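Local coordinates for protein excinuclease ABC, subunit A. (Deinococcus radiodurans, PDB 2VF7) that binds zinc and adenine nucleotide and, as a UvrA-family ABC protein, probably hydrolyses ATP and binds damaged DNA for excision repair, at residues G13-V18 with S30-R35; Q225-Y231 with P249-F255; G292-R296 with D308-L312. The protein carries 1 engineered substitution. One frame throughout, in Å; residues are numbered along the deposited sequence.

Interaction 1 of 3, residues G13-V18 with S30-R35; sequences GGFVQV and SVKVPR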
# COMPACT_ATOMS: atom_id res chain seq x y z
N GLY A 13 16.51 30.92 -1.78
CA GLY A 13 15.11 31.29 -1.96
C GLY A 13 14.19 30.20 -1.44
O GLY A 13 14.64 29.14 -0.97
N GLY A 14 12.89 30.44 -1.49
CA GLY A 14 11.93 29.37 -1.25
C GLY A 14 11.52 28.74 -2.57
O GLY A 14 10.34 28.57 -2.82
N PHE A 15 12.49 28.40 -3.42
CA PHE A 15 12.21 27.87 -4.75
C PHE A 15 12.43 26.38 -4.91
O PHE A 15 13.39 25.81 -4.36
CB PHE A 15 13.05 28.60 -5.81
CG PHE A 15 12.60 29.99 -6.07
CD1 PHE A 15 13.21 31.06 -5.44
CD2 PHE A 15 11.54 30.25 -6.95
CE1 PHE A 15 12.79 32.35 -5.68
CE2 PHE A 15 11.11 31.53 -7.18
CZ PHE A 15 11.74 32.59 -6.55
N VAL A 16 11.52 25.75 -5.65
CA VAL A 16 11.70 24.39 -6.17
C VAL A 16 12.51 24.57 -7.46
O VAL A 16 12.25 25.46 -8.26
CB VAL A 16 10.32 23.71 -6.47
CG1 VAL A 16 10.50 22.26 -6.93
CG2 VAL A 16 9.34 23.81 -5.26
N GLN A 17 13.55 23.76 -7.65
CA GLN A 17 14.40 23.90 -8.82
C GLN A 17 14.37 22.61 -9.64
O GLN A 17 14.63 21.53 -9.12
CB GLN A 17 15.83 24.28 -8.43
CG GLN A 17 16.77 24.54 -9.63
CD GLN A 17 16.31 25.70 -10.53
OE1 GLN A 17 16.21 26.84 -10.07
NE2 GLN A 17 16.07 25.42 -11.82
N VAL A 18 14.04 22.76 -10.92
CA VAL A 18 13.84 21.64 -11.83
C VAL A 18 14.85 21.74 -12.97
O VAL A 18 15.00 22.80 -13.59
CB VAL A 18 12.41 21.65 -12.40
CG1 VAL A 18 12.26 20.69 -13.61
CG2 VAL A 18 11.39 21.35 -11.31
N SER A 30 14.69 23.57 -17.87
CA SER A 30 14.99 23.98 -16.50
C SER A 30 13.99 25.05 -16.11
O SER A 30 13.76 25.99 -16.86
CB SER A 30 16.39 24.56 -16.39
OG SER A 30 17.37 23.58 -16.66
N VAL A 31 13.38 24.91 -14.94
CA VAL A 31 12.50 25.93 -14.42
C VAL A 31 12.60 25.97 -12.89
O VAL A 31 12.95 24.98 -12.27
CB VAL A 31 11.01 25.74 -14.90
CG1 VAL A 31 10.36 24.55 -14.24
CG2 VAL A 31 10.20 26.97 -14.65
N LYS A 32 12.32 27.12 -12.31
CA LYS A 32 12.19 27.26 -10.86
C LYS A 32 10.82 27.84 -10.51
O LYS A 32 10.29 28.67 -11.25
CB LYS A 32 13.31 28.14 -10.29
CG LYS A 32 13.02 29.63 -10.34
CD LYS A 32 14.22 30.49 -9.94
CE LYS A 32 13.86 31.99 -10.00
NZ LYS A 32 14.82 32.86 -9.28
N VAL A 33 10.26 27.39 -9.39
CA VAL A 33 8.95 27.88 -8.92
C VAL A 33 8.93 28.03 -7.40
O VAL A 33 9.40 27.14 -6.68
CB VAL A 33 7.74 26.99 -9.42
CG1 VAL A 33 7.75 26.87 -10.90
CG2 VAL A 33 7.80 25.61 -8.83
N PRO A 34 8.35 29.15 -6.91
CA PRO A 34 8.31 29.38 -5.47
C PRO A 34 7.43 28.38 -4.74
O PRO A 34 6.42 27.90 -5.28
CB PRO A 34 7.75 30.80 -5.36
CG PRO A 34 7.04 31.05 -6.61
CD PRO A 34 7.72 30.25 -7.66
N ARG A 35 7.83 28.02 -3.53
CA ARG A 35 6.97 27.20 -2.69
C ARG A 35 6.24 28.21 -1.81
O ARG A 35 6.65 29.38 -1.78
CB ARG A 35 7.76 26.10 -1.94
CG ARG A 35 8.29 26.45 -0.57
CD ARG A 35 8.97 25.24 0.15
NE ARG A 35 10.00 24.64 -0.70
CZ ARG A 35 11.23 25.11 -0.84
NH1 ARG A 35 11.62 26.17 -0.17
NH2 ARG A 35 12.08 24.51 -1.66
O HOH W 1 9.20 30.78 -1.84
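Strands 15-18 and 30-34 run antiparallel and present two different faces. Val-16 pairs with Val-33 and Val-18 with Val-31 as hydrogen-bonded pairs; Val-16 N, for example, donates to Val-33 O at 2.7 Å. Arg-35 N adds a bond to Gly-14 O at 2.7 Å. A water bridges Gly-14 O and Arg-35 O.

The four valines share one face. Val-16 and Val-18 are both t at chi1, whereas Val-31 is p and Val-33 is m. The two partners therefore offer different methyls to the first strand. Val-16 CB lies 3.9 Å from Val-33 CG2, and Val-18 CB lies 4.0 Å from Val-31 CG1. Leu-57 of helix 49-69 and strand 449-453 help bury this face.

Phe-15, Gln-17, Lys-32 and Pro-34 are on the other face. The Phe-15 m rotamer lays the ring across the neighbouring strand, with CE2 3.7 Å from Pro-34 CD. Lys-32 starts with chi1 p and then runs extended. Its CE sits over the Phe-15 ring in a CH-pi contact. Lys-32 NZ makes a cation-pi contact over the ring face, 4.3 Å from the Phe-15 ring centroid. Gln-17 curls back through chi2 p, and its NE2 bonds weakly to Val-18 O at 3.3 Å.

The Arg-35 side chain folds back so that its guanidinium covers Gly-14 C. Its NH2 bonds to Gly-90 O. Phe-399 of the second subunit packs on Arg-35.

These strands form a beta hairpin. Strand 87-89 extends it into a three-stranded antiparallel sheet, consistent with the antiparallel beta subdomain of an ABC ATPase nucleotide-binding domain.

Interaction 2 of 3, residues Q225-Y231 with P249-F255; sequences QPVVPVY and PSYMGTF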
# COMPACT_ATOMS: atom_id res chain seq x y z
N GLN A 225 -22.25 -29.38 -2.35
CA GLN A 225 -21.15 -29.18 -3.27
C GLN A 225 -20.26 -30.41 -3.35
O GLN A 225 -19.08 -30.32 -2.99
CB GLN A 225 -20.28 -28.01 -2.81
CG GLN A 225 -21.02 -26.73 -2.55
CD GLN A 225 -20.09 -25.55 -2.59
OE1 GLN A 225 -19.71 -25.01 -1.54
NE2 GLN A 225 -19.70 -25.14 -3.80
N PRO A 226 -20.80 -31.55 -3.86
CA PRO A 226 -20.00 -32.77 -3.96
C PRO A 226 -18.79 -32.62 -4.89
O PRO A 226 -18.82 -31.82 -5.83
CB PRO A 226 -21.00 -33.79 -4.51
CG PRO A 226 -21.97 -32.99 -5.24
CD PRO A 226 -22.15 -31.77 -4.39
N VAL A 227 -17.74 -33.38 -4.58
CA VAL A 227 -16.46 -33.37 -5.30
C VAL A 227 -16.30 -34.72 -6.00
O VAL A 227 -16.19 -35.74 -5.32
CB VAL A 227 -15.27 -33.17 -4.33
CG1 VAL A 227 -13.94 -33.35 -5.06
CG2 VAL A 227 -15.32 -31.79 -3.71
N VAL A 228 -16.28 -34.71 -7.33
CA VAL A 228 -16.37 -35.94 -8.15
C VAL A 228 -15.38 -35.97 -9.32
O VAL A 228 -15.05 -34.92 -9.87
CB VAL A 228 -17.83 -36.17 -8.70
CG1 VAL A 228 -18.85 -36.11 -7.58
CG2 VAL A 228 -18.20 -35.17 -9.80
N PRO A 229 -14.93 -37.18 -9.72
CA PRO A 229 -13.98 -37.32 -10.83
C PRO A 229 -14.58 -36.87 -12.14
O PRO A 229 -15.71 -37.25 -12.45
CB PRO A 229 -13.76 -38.83 -10.89
CG PRO A 229 -14.99 -39.44 -10.26
CD PRO A 229 -15.30 -38.50 -9.16
N VAL A 230 -13.87 -36.04 -12.90
CA VAL A 230 -14.46 -35.65 -14.19
C VAL A 230 -13.70 -36.05 -15.43
O VAL A 230 -12.49 -36.10 -15.43
CB VAL A 230 -15.28 -34.28 -14.20
CG1 VAL A 230 -15.02 -33.39 -12.98
CG2 VAL A 230 -15.13 -33.49 -15.54
N TYR A 231 -14.44 -36.42 -16.47
CA TYR A 231 -13.89 -36.98 -17.71
C TYR A 231 -14.44 -36.19 -18.90
O TYR A 231 -15.49 -36.54 -19.45
CB TYR A 231 -14.30 -38.45 -17.86
CG TYR A 231 -13.96 -39.36 -16.70
CD1 TYR A 231 -12.75 -40.03 -16.65
CD2 TYR A 231 -14.86 -39.57 -15.65
CE1 TYR A 231 -12.42 -40.87 -15.58
CE2 TYR A 231 -14.54 -40.41 -14.58
CZ TYR A 231 -13.31 -41.06 -14.56
OH TYR A 231 -12.97 -41.92 -13.54
N PRO A 249 -9.25 -40.09 -13.38
CA PRO A 249 -10.06 -38.90 -13.68
C PRO A 249 -9.16 -37.79 -14.17
O PRO A 249 -8.07 -37.63 -13.63
CB PRO A 249 -10.65 -38.51 -12.31
CG PRO A 249 -10.31 -39.65 -11.35
CD PRO A 249 -9.12 -40.35 -11.93
N SER A 250 -9.58 -37.04 -15.18
CA SER A 250 -8.79 -35.91 -15.66
C SER A 250 -8.55 -34.89 -14.53
O SER A 250 -7.43 -34.42 -14.34
CB SER A 250 -9.46 -35.23 -16.86
OG SER A 250 -9.76 -36.17 -17.88
N TYR A 251 -9.63 -34.54 -13.82
CA TYR A 251 -9.56 -33.69 -12.64
C TYR A 251 -10.72 -34.04 -11.72
O TYR A 251 -11.56 -34.86 -12.07
CB TYR A 251 -9.54 -32.20 -13.02
CG TYR A 251 -10.79 -31.67 -13.71
CD1 TYR A 251 -10.97 -31.82 -15.08
CD2 TYR A 251 -11.77 -30.98 -12.98
CE1 TYR A 251 -12.09 -31.33 -15.72
CE2 TYR A 251 -12.89 -30.49 -13.61
CZ TYR A 251 -13.04 -30.67 -14.99
OH TYR A 251 -14.16 -30.19 -15.64
N MET A 252 -10.70 -33.45 -10.52
CA MET A 252 -11.79 -33.55 -9.55
C MET A 252 -12.55 -32.26 -9.61
O MET A 252 -11.97 -31.19 -9.37
CB MET A 252 -11.26 -33.74 -8.12
CG MET A 252 -10.38 -34.97 -7.91
SD MET A 252 -11.25 -36.54 -8.13
CE MET A 252 -12.75 -36.30 -7.17
N GLY A 253 -13.86 -32.35 -9.89
CA GLY A 253 -14.69 -31.16 -10.04
C GLY A 253 -15.56 -30.94 -8.82
O GLY A 253 -15.90 -31.91 -8.15
N THR A 254 -15.95 -29.69 -8.58
CA THR A 254 -16.81 -29.33 -7.43
C THR A 254 -18.14 -28.75 -7.90
O THR A 254 -18.18 -27.75 -8.63
CB THR A 254 -16.10 -28.35 -6.45
OG1 THR A 254 -14.78 -28.83 -6.15
CG2 THR A 254 -16.88 -28.20 -5.14
N PHE A 255 -19.23 -29.37 -7.48
CA PHE A 255 -20.54 -28.90 -7.91
C PHE A 255 -20.89 -27.55 -7.28
O PHE A 255 -20.53 -27.27 -6.15
CB PHE A 255 -21.63 -29.92 -7.57
CG PHE A 255 -22.98 -29.56 -8.09
CD1 PHE A 255 -23.24 -29.57 -9.46
CD2 PHE A 255 -24.00 -29.19 -7.22
CE1 PHE A 255 -24.50 -29.20 -9.96
CE2 PHE A 255 -25.26 -28.82 -7.70
CZ PHE A 255 -25.52 -28.84 -9.08
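Two short antiparallel strands, 227-230 and 251-254, form a two-stranded sheet within the UvrA DNA-binding domain. Helix 236-245 lies in the connection between them. The segment axes make an angle of 137°.

Pro-249 begins the second segment, its CB 3.4 Å from Pro-229 CB. Ser-250 N makes a weak hydrogen bond to Val-230 O. Tyr-251 O accepts from Val-230 N at 2.7 Å, while its ring takes Val-230 CG1 over one face in a CH-pi contact. Met-252 is m at chi1, chi2 and chi3. This bend brings Met-252 CE to Val-227 CG1 (3.8 Å) and Pro-229 CD (3.9 Å). Gly-253 bonds to Val-228 through both N and O. A CB here would clash with Val-230 CG1. Thr-254 faces Val-227 in a non-hydrogen-bonded pair. Phe-255 N donates to Pro-226 O at 3.0 Å, and the Phe-255 ring stacks on Trp-218. Finally, Gln-225 NE2 donates to Phe-255 O at 3.3 Å.

Interaction 3 of 3, residues G292-R296 with D308-L312; sequences GKRLR and DITEL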
# COMPACT_ATOMS: atom_id res chain seq x y z
N GLY A 292 -36.51 0.76 2.07
CA GLY A 292 -35.73 1.75 1.33
C GLY A 292 -34.45 2.09 2.06
O GLY A 292 -33.37 2.02 1.49
N LYS A 293 -34.58 2.48 3.34
CA LYS A 293 -33.44 2.67 4.25
C LYS A 293 -32.68 1.35 4.26
O LYS A 293 -33.13 0.38 3.63
CB LYS A 293 -33.94 3.03 5.67
CG LYS A 293 -35.38 3.55 5.75
CD LYS A 293 -35.47 5.02 6.12
CE LYS A 293 -36.93 5.51 6.06
NZ LYS A 293 -37.26 6.57 7.08
N ARG A 294 -31.55 1.27 4.96
CA ARG A 294 -30.69 0.09 4.83
C ARG A 294 -30.22 -0.56 6.14
O ARG A 294 -29.39 -1.48 6.13
CB ARG A 294 -29.48 0.40 3.92
CG ARG A 294 -29.84 0.87 2.50
CD ARG A 294 -28.64 0.83 1.56
NE ARG A 294 -27.82 2.05 1.59
CZ ARG A 294 -26.49 2.06 1.48
NH1 ARG A 294 -25.81 0.93 1.37
NH2 ARG A 294 -25.83 3.22 1.50
N LEU A 295 -30.76 -0.10 7.27
CA LEU A 295 -30.26 -0.50 8.61
C LEU A 295 -31.28 -1.11 9.58
O LEU A 295 -32.47 -1.23 9.27
CB LEU A 295 -29.50 0.65 9.28
CG LEU A 295 -29.41 2.05 8.67
CD1 LEU A 295 -30.73 2.79 8.78
CD2 LEU A 295 -28.30 2.81 9.35
N ARG A 296 -30.79 -1.50 10.76
CA ARG A 296 -31.64 -2.01 11.85
C ARG A 296 -32.70 -0.98 12.20
O ARG A 296 -32.44 0.23 12.14
CB ARG A 296 -30.81 -2.41 13.08
CG ARG A 296 -30.47 -3.91 13.10
CD ARG A 296 -29.72 -4.36 14.37
NE ARG A 296 -29.03 -5.64 14.19
CZ ARG A 296 -27.88 -5.79 13.54
NH1 ARG A 296 -27.27 -4.74 13.00
NH2 ARG A 296 -27.32 -6.98 13.41
N ASP A 308 -34.66 10.60 11.00
CA ASP A 308 -33.61 9.60 11.18
C ASP A 308 -32.48 9.88 10.17
O ASP A 308 -32.68 10.66 9.24
CB ASP A 308 -34.17 8.19 10.99
CG ASP A 308 -34.84 8.01 9.63
OD1 ASP A 308 -34.18 7.53 8.69
OD2 ASP A 308 -36.04 8.36 9.49
N ILE A 309 -31.31 9.25 10.35
CA ILE A 309 -30.12 9.57 9.53
C ILE A 309 -30.39 9.63 8.02
O ILE A 309 -29.93 10.55 7.33
CB ILE A 309 -28.93 8.60 9.77
CG1 ILE A 309 -29.44 7.18 10.03
CG2 ILE A 309 -28.04 9.09 10.89
CD1 ILE A 309 -28.34 6.13 10.09
N THR A 310 -31.14 8.65 7.54
CA THR A 310 -31.53 8.51 6.14
C THR A 310 -32.15 9.77 5.54
O THR A 310 -31.71 10.24 4.49
CB THR A 310 -32.47 7.31 6.00
OG1 THR A 310 -31.71 6.12 6.22
CG2 THR A 310 -33.15 7.26 4.63
N GLU A 311 -33.15 10.32 6.22
CA GLU A 311 -33.89 11.47 5.70
C GLU A 311 -33.09 12.77 5.75
O GLU A 311 -33.24 13.61 4.85
CB GLU A 311 -35.21 11.64 6.46
CG GLU A 311 -36.02 10.36 6.67
CD GLU A 311 -37.15 10.53 7.67
OE1 GLU A 311 -37.00 11.33 8.62
OE2 GLU A 311 -38.19 9.85 7.53
N LEU A 312 -32.28 12.96 6.80
CA LEU A 312 -31.33 14.09 6.86
C LEU A 312 -30.34 14.02 5.69
O LEU A 312 -29.96 15.05 5.12
CB LEU A 312 -30.53 14.08 8.16
CG LEU A 312 -30.70 15.12 9.29
CD1 LEU A 312 -29.56 14.97 10.27
CD2 LEU A 312 -30.77 16.58 8.80
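Charge pairing is the main polar link between loop 292-296 and the start of helix 309-314. Lys-293 points its CA-to-CB bond toward the helix and sends NZ between two acidic side chains. Lys-293 NZ lies 3.2 Å from Asp-308 OD2, a salt bridge that includes a weak hydrogen bond. Lys-293 NZ forms a second salt bridge with Glu-311 OE2 at 3.4 Å. The three residues make a salt-bridge network.

Both acids sit at the start of the helix. Asp-308 occupies the N-cap position, right before the helix. Glu-311 OE1 accepts a weak hydrogen bond from Asp-308 N at 3.4 Å. Thus the Glu-311 carboxylate meets both the backbone at the helix start and Lys-293.

The loop begins two residues after the zinc ligand Cys-290. Cys-290, with Cys-151, Cys-154 and Cys-287, holds a zinc ion in a four-cysteine site built from two CxxC pairs, a zinc-finger-type module. The Lys-293 side chain touches that site and lies about 7 Å from the zinc. A backbone hydrogen bond ties Arg-294 to Cys-151. The contact therefore joins the edge of the zinc module to the following helix.

Apolar contacts are few but close. Lys-293 CD rests 3.6 Å from Thr-310 CG2, so the aliphatic part of the lysine packs on the first helical turn. The Leu-295 CA-to-CB bond also points toward the helix. Leu-295 CD2 meets Ile-309 CD1 at 3.4 Å. Leu-120 and Tyr-124 of helix 116-127 pack against Ile-309.

How the interactions relate
The three contacts follow one another along the chain and touch no common element. Interactions 1 and 2 are both antiparallel strand pairs joined by backbone hydrogen bonds. Interaction 3 joins a loop to a helix start through side chains and buries much less surface, 231 Å² against 639 and 683 Å². Each mixes buried and more open residues. Interaction 1 has a buried valine face and a more open face with a cation-pi contact. Interaction 2 relies more on prolines, aromatics and a methionine, and sits farthest from the chain centre. Interaction 3 alone has salt bridges and adjoins a zinc site. Centres of interactions 1 and 2 are 66 Å apart; those of 2 and 3 are 46 Å apart.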